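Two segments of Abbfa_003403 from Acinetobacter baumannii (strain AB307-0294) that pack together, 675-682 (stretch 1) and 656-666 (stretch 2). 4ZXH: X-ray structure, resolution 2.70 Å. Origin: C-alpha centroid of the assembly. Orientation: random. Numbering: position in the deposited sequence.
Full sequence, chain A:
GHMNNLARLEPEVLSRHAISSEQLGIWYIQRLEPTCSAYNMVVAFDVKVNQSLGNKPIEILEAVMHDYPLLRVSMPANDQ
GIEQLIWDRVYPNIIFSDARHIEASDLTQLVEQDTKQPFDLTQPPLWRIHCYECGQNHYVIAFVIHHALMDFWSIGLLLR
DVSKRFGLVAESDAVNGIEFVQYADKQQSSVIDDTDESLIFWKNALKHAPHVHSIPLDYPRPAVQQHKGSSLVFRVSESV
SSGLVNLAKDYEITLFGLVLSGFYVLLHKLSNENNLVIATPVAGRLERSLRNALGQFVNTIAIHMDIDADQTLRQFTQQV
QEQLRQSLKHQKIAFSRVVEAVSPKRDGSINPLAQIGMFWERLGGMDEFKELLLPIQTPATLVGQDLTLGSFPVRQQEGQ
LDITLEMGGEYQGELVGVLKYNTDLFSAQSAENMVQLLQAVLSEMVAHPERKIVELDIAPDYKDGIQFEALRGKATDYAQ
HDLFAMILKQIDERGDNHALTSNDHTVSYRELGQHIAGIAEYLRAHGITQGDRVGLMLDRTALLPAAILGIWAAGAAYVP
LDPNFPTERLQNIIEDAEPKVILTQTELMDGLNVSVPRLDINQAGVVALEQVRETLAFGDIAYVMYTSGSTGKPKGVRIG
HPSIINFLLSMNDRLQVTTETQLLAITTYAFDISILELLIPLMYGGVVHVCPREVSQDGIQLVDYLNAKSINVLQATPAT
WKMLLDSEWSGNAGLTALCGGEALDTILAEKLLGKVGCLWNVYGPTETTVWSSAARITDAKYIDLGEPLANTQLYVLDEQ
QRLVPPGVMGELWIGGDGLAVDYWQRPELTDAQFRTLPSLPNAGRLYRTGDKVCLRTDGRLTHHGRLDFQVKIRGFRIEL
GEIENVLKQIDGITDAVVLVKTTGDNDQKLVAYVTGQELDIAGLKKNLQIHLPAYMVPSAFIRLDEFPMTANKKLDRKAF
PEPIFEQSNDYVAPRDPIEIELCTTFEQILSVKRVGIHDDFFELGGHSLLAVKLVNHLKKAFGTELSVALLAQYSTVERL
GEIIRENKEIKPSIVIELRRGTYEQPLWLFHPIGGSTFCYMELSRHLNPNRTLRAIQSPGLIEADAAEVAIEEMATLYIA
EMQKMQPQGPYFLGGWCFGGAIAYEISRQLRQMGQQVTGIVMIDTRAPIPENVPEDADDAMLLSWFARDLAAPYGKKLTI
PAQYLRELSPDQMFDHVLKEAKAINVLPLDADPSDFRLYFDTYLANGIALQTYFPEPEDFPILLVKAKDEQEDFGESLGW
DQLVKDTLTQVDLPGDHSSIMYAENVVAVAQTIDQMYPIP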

# COMPACT_ATOMS: atom_id res chain seq x y z
N ILE A 675 -40.45 3.66 -3.69
CA ILE A 675 -41.33 4.49 -4.52
C ILE A 675 -41.22 4.16 -6.02
O ILE A 675 -42.24 4.00 -6.70
CB ILE A 675 -41.02 6.00 -4.26
CG1 ILE A 675 -41.90 6.51 -3.14
CG2 ILE A 675 -41.28 6.85 -5.47
CD1 ILE A 675 -43.36 6.32 -3.43
N LEU A 676 -39.99 4.05 -6.53
CA LEU A 676 -39.75 3.71 -7.93
C LEU A 676 -40.27 2.31 -8.28
O LEU A 676 -40.83 2.09 -9.35
CB LEU A 676 -38.26 3.77 -8.24
CG LEU A 676 -37.82 3.26 -9.61
CD1 LEU A 676 -38.29 4.19 -10.72
CD2 LEU A 676 -36.33 3.07 -9.65
N GLU A 677 -40.06 1.38 -7.35
CA GLU A 677 -40.39 -0.02 -7.54
C GLU A 677 -41.89 -0.26 -7.54
O GLU A 677 -42.41 -1.09 -8.30
CB GLU A 677 -39.74 -0.87 -6.45
CG GLU A 677 -38.28 -0.57 -6.18
CD GLU A 677 -37.71 -1.44 -5.07
OE1 GLU A 677 -38.49 -2.18 -4.43
OE2 GLU A 677 -36.49 -1.37 -4.82
N LEU A 678 -42.60 0.47 -6.69
CA LEU A 678 -44.03 0.25 -6.51
C LEU A 678 -44.90 1.04 -7.51
O LEU A 678 -46.07 0.73 -7.68
CB LEU A 678 -44.42 0.59 -5.07
CG LEU A 678 -43.72 -0.25 -3.99
CD1 LEU A 678 -43.99 0.31 -2.58
CD2 LEU A 678 -44.09 -1.74 -4.06
N LEU A 679 -44.34 2.04 -8.17
CA LEU A 679 -45.16 2.92 -8.99
C LEU A 679 -44.85 2.89 -10.48
O LEU A 679 -45.76 2.80 -11.30
CB LEU A 679 -45.04 4.36 -8.51
CG LEU A 679 -45.60 4.66 -7.13
CD1 LEU A 679 -45.50 6.15 -6.84
CD2 LEU A 679 -47.03 4.16 -7.02
N ILE A 680 -43.58 2.98 -10.84
CA ILE A 680 -43.27 3.31 -12.22
C ILE A 680 -43.79 2.31 -13.28
O ILE A 680 -44.02 2.73 -14.42
CB ILE A 680 -41.75 3.53 -12.44
CG1 ILE A 680 -41.53 4.45 -13.65
CG2 ILE A 680 -41.00 2.21 -12.58
CD1 ILE A 680 -40.09 4.80 -13.92
N PRO A 681 -44.01 1.02 -12.94
CA PRO A 681 -44.61 0.28 -14.05
C PRO A 681 -46.09 0.62 -14.18
O PRO A 681 -46.63 0.54 -15.28
CB PRO A 681 -44.41 -1.20 -13.67
CG PRO A 681 -43.42 -1.19 -12.55
CD PRO A 681 -43.64 0.11 -11.84
N LEU A 682 -46.72 1.00 -13.07
CA LEU A 682 -48.14 1.34 -13.11
C LEU A 682 -48.39 2.59 -13.96
O LEU A 682 -49.44 2.72 -14.58
CB LEU A 682 -48.67 1.57 -11.71
CG LEU A 682 -48.62 0.38 -10.77
CD1 LEU A 682 -49.13 0.82 -9.41
CD2 LEU A 682 -49.44 -0.78 -11.31
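Stretch 2 (656-666) QVTTETQLLAI

The packing of residues 656-666 on residues 675-682 is a small, largely apolar contact in which a strand and the loop before it lie on a helix and the residues that follow it, with one weak hydrogen bond across it, near the end of stretch 2, and 410 Å² buried in all. It illustrates a general rule: a strand laid against a helix offers alternate side chains to it. Stretch 2 begins as loop, with Gln 656 at positive phi just after a helix, passes through a type I turn from Thr 658 to Thr 661, and becomes a strand at 662-665. The strand runs roughly against the helix 675-679, the two directions making an angle of 135° (signed crossing angle -135°) and the axes approaching to 7.8 Å.

Alternation is plain in the strand, where Leu 663 and Ala 665 point toward the helix while Gln 662 and Leu 664 point away. Leu 663 meets several residues of stretch 1. Its CD2 lies 3.7 Å from CB of Glu 677, its CD1 4.2 Å from CG2 of Ile 680, and its CB 3.9 Å from CG of Pro 681. At Ala 665, whose side chain is a single methyl, the backbones come close: its CA is 5.1 Å from CA of Glu 677, and its CB touches both CB of Glu 677 at 3.7 Å and CD2 of Leu 678 at 3.8 Å. Glu 677, with chi1 m and chi2 t, extends past this methyl, and its OE1 accepts the weak bond from N of Ile 666 (3.2 Å, 127°).

Farther back along stretch 2, Val 657 packs against Ile 680 and Pro 681, which keep helical phi/psi, its CG2 4.1 Å from CG2 of Ile 680 and its CG1 3.8 Å from CA of Pro 681. The turn is closed by N of Thr 661 donating to O of Thr 658 (3.3 Å), and N of Thr 658 donates to OG1 of Thr 661 (2.9 Å).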

# COMPACT_ATOMS: atom_id res chain seq x y z
N GLN A 656 -37.19 3.37 -19.82
CA GLN A 656 -38.14 3.17 -20.92
C GLN A 656 -39.16 2.09 -20.58
O GLN A 656 -39.24 1.07 -21.28
CB GLN A 656 -37.41 2.83 -22.22
CG GLN A 656 -36.56 3.96 -22.79
CD GLN A 656 -37.41 5.11 -23.32
OE1 GLN A 656 -37.77 6.03 -22.58
NE2 GLN A 656 -37.72 5.08 -24.61
N VAL A 657 -39.90 2.30 -19.50
CA VAL A 657 -40.86 1.32 -19.00
C VAL A 657 -42.05 1.20 -19.96
O VAL A 657 -42.53 2.19 -20.51
CB VAL A 657 -41.34 1.69 -17.58
CG1 VAL A 657 -42.47 0.78 -17.11
CG2 VAL A 657 -40.20 1.62 -16.60
N THR A 658 -42.49 -0.04 -20.19
CA THR A 658 -43.54 -0.32 -21.15
C THR A 658 -44.54 -1.30 -20.59
O THR A 658 -44.51 -1.63 -19.41
CB THR A 658 -42.99 -0.94 -22.42
OG1 THR A 658 -42.60 -2.29 -22.14
CG2 THR A 658 -41.79 -0.16 -22.94
N THR A 659 -45.41 -1.80 -21.45
CA THR A 659 -46.44 -2.75 -21.04
C THR A 659 -45.83 -4.08 -20.62
O THR A 659 -46.33 -4.75 -19.71
CB THR A 659 -47.44 -2.96 -22.18
OG1 THR A 659 -48.26 -1.79 -22.28
CG2 THR A 659 -48.33 -4.17 -21.92
N GLU A 660 -44.72 -4.45 -21.25
CA GLU A 660 -44.07 -5.73 -20.98
C GLU A 660 -43.17 -5.70 -19.75
O GLU A 660 -42.56 -6.71 -19.39
CB GLU A 660 -43.28 -6.16 -22.21
CG GLU A 660 -44.17 -6.45 -23.41
CD GLU A 660 -43.42 -6.46 -24.72
OE1 GLU A 660 -43.24 -7.55 -25.30
OE2 GLU A 660 -43.00 -5.37 -25.17
N THR A 661 -43.10 -4.55 -19.09
CA THR A 661 -42.24 -4.40 -17.92
C THR A 661 -42.73 -5.21 -16.74
O THR A 661 -43.88 -5.06 -16.32
CB THR A 661 -42.12 -2.94 -17.46
OG1 THR A 661 -41.54 -2.14 -18.50
CG2 THR A 661 -41.23 -2.86 -16.25
N GLN A 662 -41.87 -6.06 -16.21
CA GLN A 662 -42.20 -6.78 -14.99
C GLN A 662 -41.12 -6.55 -13.94
O GLN A 662 -40.02 -7.08 -14.01
CB GLN A 662 -42.38 -8.27 -15.28
CG GLN A 662 -43.66 -8.53 -16.07
CD GLN A 662 -44.03 -10.00 -16.13
OE1 GLN A 662 -43.17 -10.87 -16.16
NE2 GLN A 662 -45.33 -10.27 -16.16
N LEU A 663 -41.47 -5.74 -12.95
CA LEU A 663 -40.52 -5.29 -11.94
C LEU A 663 -40.71 -6.02 -10.63
O LEU A 663 -41.83 -6.11 -10.12
CB LEU A 663 -40.67 -3.78 -11.73
CG LEU A 663 -39.56 -3.03 -10.98
CD1 LEU A 663 -39.55 -1.63 -11.49
CD2 LEU A 663 -39.76 -3.04 -9.46
N LEU A 664 -39.61 -6.52 -10.06
CA LEU A 664 -39.68 -7.17 -8.76
C LEU A 664 -39.37 -6.19 -7.65
O LEU A 664 -38.21 -5.85 -7.42
CB LEU A 664 -38.73 -8.36 -8.69
CG LEU A 664 -38.88 -9.18 -7.41
CD1 LEU A 664 -40.26 -9.82 -7.35
CD2 LEU A 664 -37.78 -10.24 -7.30
N ALA A 665 -40.41 -5.76 -6.95
CA ALA A 665 -40.27 -4.85 -5.83
C ALA A 665 -39.91 -5.57 -4.52
O ALA A 665 -40.71 -6.34 -3.98
CB ALA A 665 -41.54 -4.06 -5.66
N ILE A 666 -38.71 -5.31 -4.00
CA ILE A 666 -38.21 -6.01 -2.82
C ILE A 666 -37.91 -5.09 -1.66
O ILE A 666 -37.69 -5.54 -0.55
CB ILE A 666 -36.91 -6.77 -3.13
CG1 ILE A 666 -35.80 -5.79 -3.44
CG2 ILE A 666 -37.10 -7.67 -4.34
CD1 ILE A 666 -34.57 -6.47 -3.93